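Local coordinates for spermidine N(1)-acetyltransferase (Thermoplasma acidophilum, PDB 3K9U), which transfers an acetyl group from acetyl-CoA to polyamines such as spermidine, and so protects the cell against polyamine toxicity, at residues 133-138 with 151-156. Numbering follows the deposited sequence.
Sequences VGFSFY and SDFIME. With ACO (acetyl coenzyme *a), chain G.
Ser136 OG is gripped twice: it accepts a hydrogen bond from acetyl-CoA O2B at 2.8 Å and is also hydrogen-bonded to Ser132 O, one turn back on the same helix. In this GNAT fold, helix 132-139 holds the cofactor on one side and packs against strand 152-158 of the central sheet on the other. On the cofactor side, acetyl-CoA CCP lies over one face of the Phe137 ring, off its centre, 3.3 Å from CD2. A serine in place of Phe137 would probably leave the pantetheine carbons next to the pyrophosphate without their apolar floor and freer to shift. Toward the sheet, Phe135 swings CG anti to its own N (chi1 178°), which carries the ring out to Phe153; the two planes lie at 45°, and Phe153 CD1 comes over one face of Phe135, 3.6 Å from CE2. Met155, bent at chi3 (79°), crosses Phe135 at about a right angle; its SD makes oblique Met-aromatic contacts with the Phe135 and Tyr138 rings, 3.6 Å from Phe135 CD2, and packs 3.8 Å from Tyr138 CB. Tyr138, probably the catalytic proton donor, meets the thioester sulfur S1P with its ring edge and places OH 3.3 Å from the acetyl carbon C.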
ATOM      1  N   VAL A 133       3.280  10.336   3.070  1.00 20.67           N
ATOM      2  CA  VAL A 133       2.135   9.771   2.317  1.00 19.38           C
ATOM      3  C   VAL A 133       0.966  10.767   2.220  1.00 18.34           C
ATOM      4  O   VAL A 133       0.523  11.135   1.147  1.00 16.63           O
ATOM      5  CB  VAL A 133       1.635   8.429   2.997  1.00 18.84           C
ATOM      6  CG1 VAL A 133       0.380   7.901   2.312  1.00 16.93           C
ATOM      7  CG2 VAL A 133       2.788   7.320   3.013  1.00 20.06           C
ATOM      8  N   GLY A 134       0.475  11.193   3.369  1.00 19.19           N
ATOM      9  CA  GLY A 134      -0.529  12.249   3.439  1.00 19.47           C
ATOM     10  C   GLY A 134      -0.086  13.581   2.860  1.00 18.71           C
ATOM     11  O   GLY A 134      -0.822  14.198   2.112  1.00 18.79           O
ATOM     12  N   PHE A 135       1.118  14.031   3.206  1.00 19.51           N
ATOM     13  CA  PHE A 135       1.565  15.389   2.835  1.00 18.17           C
ATOM     14  C   PHE A 135       1.658  15.519   1.325  1.00 18.31           C
ATOM     15  O   PHE A 135       1.210  16.531   0.757  1.00 16.52           O
ATOM     16  CB  PHE A 135       2.896  15.750   3.462  1.00 18.42           C
ATOM     17  CG  PHE A 135       3.414  17.106   3.063  1.00 17.01           C
ATOM     18  CD1 PHE A 135       4.555  17.234   2.319  1.00 21.97           C
ATOM     19  CD2 PHE A 135       2.767  18.242   3.448  1.00 20.46           C
ATOM     20  CE1 PHE A 135       5.039  18.509   1.942  1.00 21.81           C
ATOM     21  CE2 PHE A 135       3.239  19.499   3.093  1.00 23.18           C
ATOM     22  CZ  PHE A 135       4.386  19.627   2.339  1.00 21.41           C
ATOM     23  N   SER A 136       2.200  14.475   0.688  1.00 17.41           N
ATOM     24  CA  SER A 136       2.380  14.467  -0.775  1.00 16.47           C
ATOM     25  C   SER A 136       1.045  14.280  -1.472  1.00 16.27           C
ATOM     26  O   SER A 136       0.829  14.829  -2.513  1.00 15.22           O
ATOM     27  CB  SER A 136       3.401  13.411  -1.201  1.00 15.71           C
ATOM     28  OG  SER A 136       2.977  12.109  -0.873  1.00 17.10           O
ATOM     29  N   PHE A 137       0.119  13.541  -0.859  1.00 17.45           N
ATOM     30  CA  PHE A 137      -1.214  13.422  -1.432  1.00 17.29           C
ATOM     31  C   PHE A 137      -1.913  14.785  -1.524  1.00 17.67           C
ATOM     32  O   PHE A 137      -2.544  15.099  -2.532  1.00 17.28           O
ATOM     33  CB  PHE A 137      -2.070  12.433  -0.646  1.00 17.70           C
ATOM     34  CG  PHE A 137      -3.557  12.546  -0.937  1.00 17.79           C
ATOM     35  CD1 PHE A 137      -4.388  13.291  -0.089  1.00 15.67           C
ATOM     36  CD2 PHE A 137      -4.114  11.919  -2.058  1.00 16.56           C
ATOM     37  CE1 PHE A 137      -5.764  13.409  -0.340  1.00 18.92           C
ATOM     38  CE2 PHE A 137      -5.502  12.003  -2.321  1.00 18.43           C
ATOM     39  CZ  PHE A 137      -6.335  12.764  -1.457  1.00 18.04           C
ATOM     40  N   TYR A 138      -1.780  15.590  -0.484  1.00 17.95           N
ATOM     41  CA  TYR A 138      -2.406  16.913  -0.463  1.00 18.67           C
ATOM     42  C   TYR A 138      -1.778  17.896  -1.421  1.00 18.55           C
ATOM     43  O   TYR A 138      -2.511  18.660  -2.060  1.00 19.05           O
ATOM     44  CB  TYR A 138      -2.375  17.508   0.933  1.00 17.09           C
ATOM     45  CG  TYR A 138      -3.243  16.767   1.899  1.00 20.52           C
ATOM     46  CD1 TYR A 138      -4.585  16.508   1.617  1.00 21.92           C
ATOM     47  CD2 TYR A 138      -2.731  16.325   3.115  1.00 22.48           C
ATOM     48  CE1 TYR A 138      -5.363  15.813   2.517  1.00 24.08           C
ATOM     49  CE2 TYR A 138      -3.495  15.627   4.000  1.00 20.36           C
ATOM     50  CZ  TYR A 138      -4.798  15.384   3.716  1.00 23.06           C
ATOM     51  OH  TYR A 138      -5.538  14.714   4.652  1.00 28.02           O
ATOM     52  N   SER A 151       4.614  19.940  15.414  1.00 29.51           N
ATOM     53  CA  SER A 151       5.092  18.961  14.422  1.00 29.39           C
ATOM     54  C   SER A 151       4.247  18.893  13.133  1.00 27.66           C
ATOM     55  O   SER A 151       4.564  18.126  12.240  1.00 28.84           O
ATOM     56  CB  SER A 151       5.210  17.581  15.066  1.00 29.16           C
ATOM     57  OG  SER A 151       3.952  17.176  15.536  1.00 33.77           O
ATOM     58  N   ASP A 152       3.194  19.695  13.027  1.00 25.92           N
ATOM     59  CA  ASP A 152       2.379  19.755  11.825  1.00 24.24           C
ATOM     60  C   ASP A 152       2.711  20.888  10.850  1.00 23.94           C
ATOM     61  O   ASP A 152       3.213  21.955  11.227  1.00 22.59           O
ATOM     62  CB  ASP A 152       0.928  19.990  12.200  1.00 25.08           C
ATOM     63  CG  ASP A 152       0.352  18.914  13.086  1.00 25.30           C
ATOM     64  OD1 ASP A 152       0.888  17.789  13.125  1.00 26.18           O
ATOM     65  OD2 ASP A 152      -0.674  19.217  13.725  1.00 26.53           O
ATOM     66  N   PHE A 153       2.359  20.648   9.590  1.00 23.17           N
ATOM     67  CA  PHE A 153       2.249  21.684   8.584  1.00 22.23           C
ATOM     68  C   PHE A 153       0.779  22.064   8.406  1.00 21.29           C
ATOM     69  O   PHE A 153      -0.094  21.194   8.300  1.00 20.26           O
ATOM     70  CB  PHE A 153       2.732  21.166   7.223  1.00 22.80           C
ATOM     71  CG  PHE A 153       4.203  21.014   7.086  1.00 22.66           C
ATOM     72  CD1 PHE A 153       4.714  19.950   6.366  1.00 26.90           C
ATOM     73  CD2 PHE A 153       5.074  21.939   7.600  1.00 25.82           C
ATOM     74  CE1 PHE A 153       6.080  19.796   6.191  1.00 25.49           C
ATOM     75  CE2 PHE A 153       6.428  21.777   7.452  1.00 28.17           C
ATOM     76  CZ  PHE A 153       6.928  20.701   6.746  1.00 28.65           C
ATOM     77  N   ILE A 154       0.523  23.353   8.282  1.00 20.62           N
ATOM     78  CA  ILE A 154      -0.821  23.830   8.021  1.00 21.01           C
ATOM     79  C   ILE A 154      -0.921  24.051   6.509  1.00 20.92           C
ATOM     80  O   ILE A 154      -0.116  24.784   5.939  1.00 21.03           O
ATOM     81  CB  ILE A 154      -1.116  25.156   8.794  1.00 21.30           C
ATOM     82  CG1 ILE A 154      -1.074  24.921  10.306  1.00 22.07           C
ATOM     83  CG2 ILE A 154      -2.476  25.756   8.377  1.00 20.09           C
ATOM     84  CD1 ILE A 154      -1.080  26.208  11.146  1.00 21.42           C
ATOM     85  N   MET A 155      -1.879  23.404   5.856  1.00 20.41           N
ATOM     86  CA  MET A 155      -2.041  23.573   4.417  1.00 20.79           C
ATOM     87  C   MET A 155      -3.391  24.186   4.079  1.00 20.25           C
ATOM     88  O   MET A 155      -4.352  24.011   4.809  1.00 21.39           O
ATOM     89  CB  MET A 155      -1.881  22.241   3.684  1.00 20.66           C
ATOM     90  CG  MET A 155      -0.584  21.534   3.992  1.00 19.96           C
ATOM     91  SD  MET A 155      -0.389  19.960   3.128  1.00 22.76           S
ATOM     92  CE  MET A 155       0.118  20.500   1.476  1.00 23.32           C
ATOM     93  N   GLU A 156      -3.436  24.904   2.964  1.00 20.51           N
ATOM     94  CA  GLU A 156      -4.634  25.552   2.485  1.00 22.10           C
ATOM     95  C   GLU A 156      -4.788  25.353   1.002  1.00 21.47           C
ATOM     96  O   GLU A 156      -3.810  25.285   0.267  1.00 19.11           O
ATOM     97  CB  GLU A 156      -4.644  27.071   2.815  1.00 22.15           C
ATOM     98  CG  GLU A 156      -4.592  27.356   4.331  1.00 27.62           C
ATOM     99  CD  GLU A 156      -4.665  28.854   4.728  1.00 34.90           C
ATOM    100  OE1 GLU A 156      -5.263  29.691   3.997  1.00 35.47           O
ATOM    101  OE2 GLU A 156      -4.106  29.174   5.804  1.00 39.32           O
TER
HETATM  102  N1A ACO G 164       2.701   4.818  -0.293  1.00 21.12           N
HETATM  103  C2A ACO G 164       3.279   6.017  -0.548  1.00 22.95           C
HETATM  104  N3A ACO G 164       2.582   7.071  -1.012  1.00 24.34           N
HETATM  105  C4A ACO G 164       1.254   7.002  -1.213  1.00 20.55           C
HETATM  106  C5A ACO G 164       0.599   5.725  -0.941  1.00 21.31           C
HETATM  107  C6A ACO G 164       1.409   4.602  -0.442  1.00 19.48           C
HETATM  108  N6A ACO G 164       0.869   3.386  -0.177  1.00 21.44           N
HETATM  109  N7A ACO G 164      -0.681   5.891  -1.217  1.00 20.76           N
HETATM  110  C8A ACO G 164      -0.838   7.155  -1.643  1.00 20.79           C
HETATM  111  N9A ACO G 164       0.312   7.844  -1.623  1.00 21.06           N
HETATM  112  C1B ACO G 164       0.444   9.268  -2.071  1.00 21.34           C
HETATM  113  C2B ACO G 164       1.491   9.499  -3.163  1.00 20.85           C
HETATM  114  O2B ACO G 164       1.997  10.859  -3.137  1.00 25.06           O
HETATM  115  C3B ACO G 164       0.740   9.276  -4.443  1.00 23.55           C
HETATM  116  O3B ACO G 164       1.358   9.962  -5.548  1.00 24.00           O
HETATM  117  P3B ACO G 164       2.392   9.095  -6.469  1.00 22.96           P
HETATM  118  O7A ACO G 164       1.474   8.300  -7.306  1.00 20.13           O
HETATM  119  O8A ACO G 164       3.204   8.284  -5.465  1.00 21.93           O
HETATM  120  O9A ACO G 164       3.151  10.221  -7.149  1.00 24.33           O
HETATM  121  C4B ACO G 164      -0.676   9.709  -4.109  1.00 22.74           C
HETATM  122  O4B ACO G 164      -0.775   9.704  -2.678  1.00 22.63           O
HETATM  123  C5B ACO G 164      -1.741   8.803  -4.688  1.00 22.39           C
HETATM  124  O5B ACO G 164      -3.019   9.455  -4.736  1.00 22.16           O
HETATM  125  P1A ACO G 164      -4.369   8.671  -4.339  1.00 20.66           P
HETATM  126  O1A ACO G 164      -4.371   7.279  -4.955  1.00 21.49           O
HETATM  127  O2A ACO G 164      -5.557   9.564  -4.584  1.00 21.12           O
HETATM  128  O3A ACO G 164      -4.117   8.546  -2.739  1.00 20.63           O
HETATM  129  P2A ACO G 164      -4.996   7.578  -1.773  1.00 19.50           P
HETATM  130  O4A ACO G 164      -4.029   6.566  -1.205  1.00 17.13           O
HETATM  131  O5A ACO G 164      -6.280   7.140  -2.467  1.00 18.44           O
HETATM  132  O6A ACO G 164      -5.421   8.571  -0.608  1.00 18.27           O
HETATM  133  CBP ACO G 164      -4.488   9.075   1.529  1.00 19.04           C
HETATM  134  CCP ACO G 164      -4.471   9.403   0.047  1.00 18.22           C
HETATM  135  CDP ACO G 164      -3.541  10.004   2.264  1.00 16.68           C
HETATM  136  CEP ACO G 164      -5.908   9.335   2.024  1.00 18.57           C
HETATM  137  CAP ACO G 164      -4.115   7.593   1.766  1.00 19.13           C
HETATM  138  OAP ACO G 164      -2.851   7.260   1.179  1.00 24.45           O
HETATM  139  C9P ACO G 164      -4.084   7.206   3.218  1.00 19.27           C
HETATM  140  O9P ACO G 164      -5.124   6.934   3.789  1.00 19.14           O
HETATM  141  N8P ACO G 164      -2.909   7.211   3.802  1.00 21.63           N
HETATM  142  C7P ACO G 164      -2.697   6.944   5.207  1.00 24.60           C
HETATM  143  C6P ACO G 164      -3.402   7.900   6.157  1.00 25.14           C
HETATM  144  C5P ACO G 164      -3.039   9.360   5.981  1.00 28.25           C
HETATM  145  O5P ACO G 164      -1.887   9.734   5.813  1.00 30.80           O
HETATM  146  N4P ACO G 164      -4.051  10.226   6.076  1.00 30.37           N
HETATM  147  C3P ACO G 164      -3.839  11.672   6.058  1.00 30.14           C
HETATM  148  C2P ACO G 164      -3.676  12.188   7.480  1.00 31.95           C
HETATM  149  S1P ACO G 164      -3.696  13.954   7.562  1.00 33.48           S
HETATM  150  C   ACO G 164      -5.307  14.331   7.919  0.70 34.14           C
HETATM  151  O   ACO G 164      -6.082  13.413   8.162  0.70 33.49           O
HETATM  152  CH3 ACO G 164      -5.779  15.772   7.972  0.70 33.84           C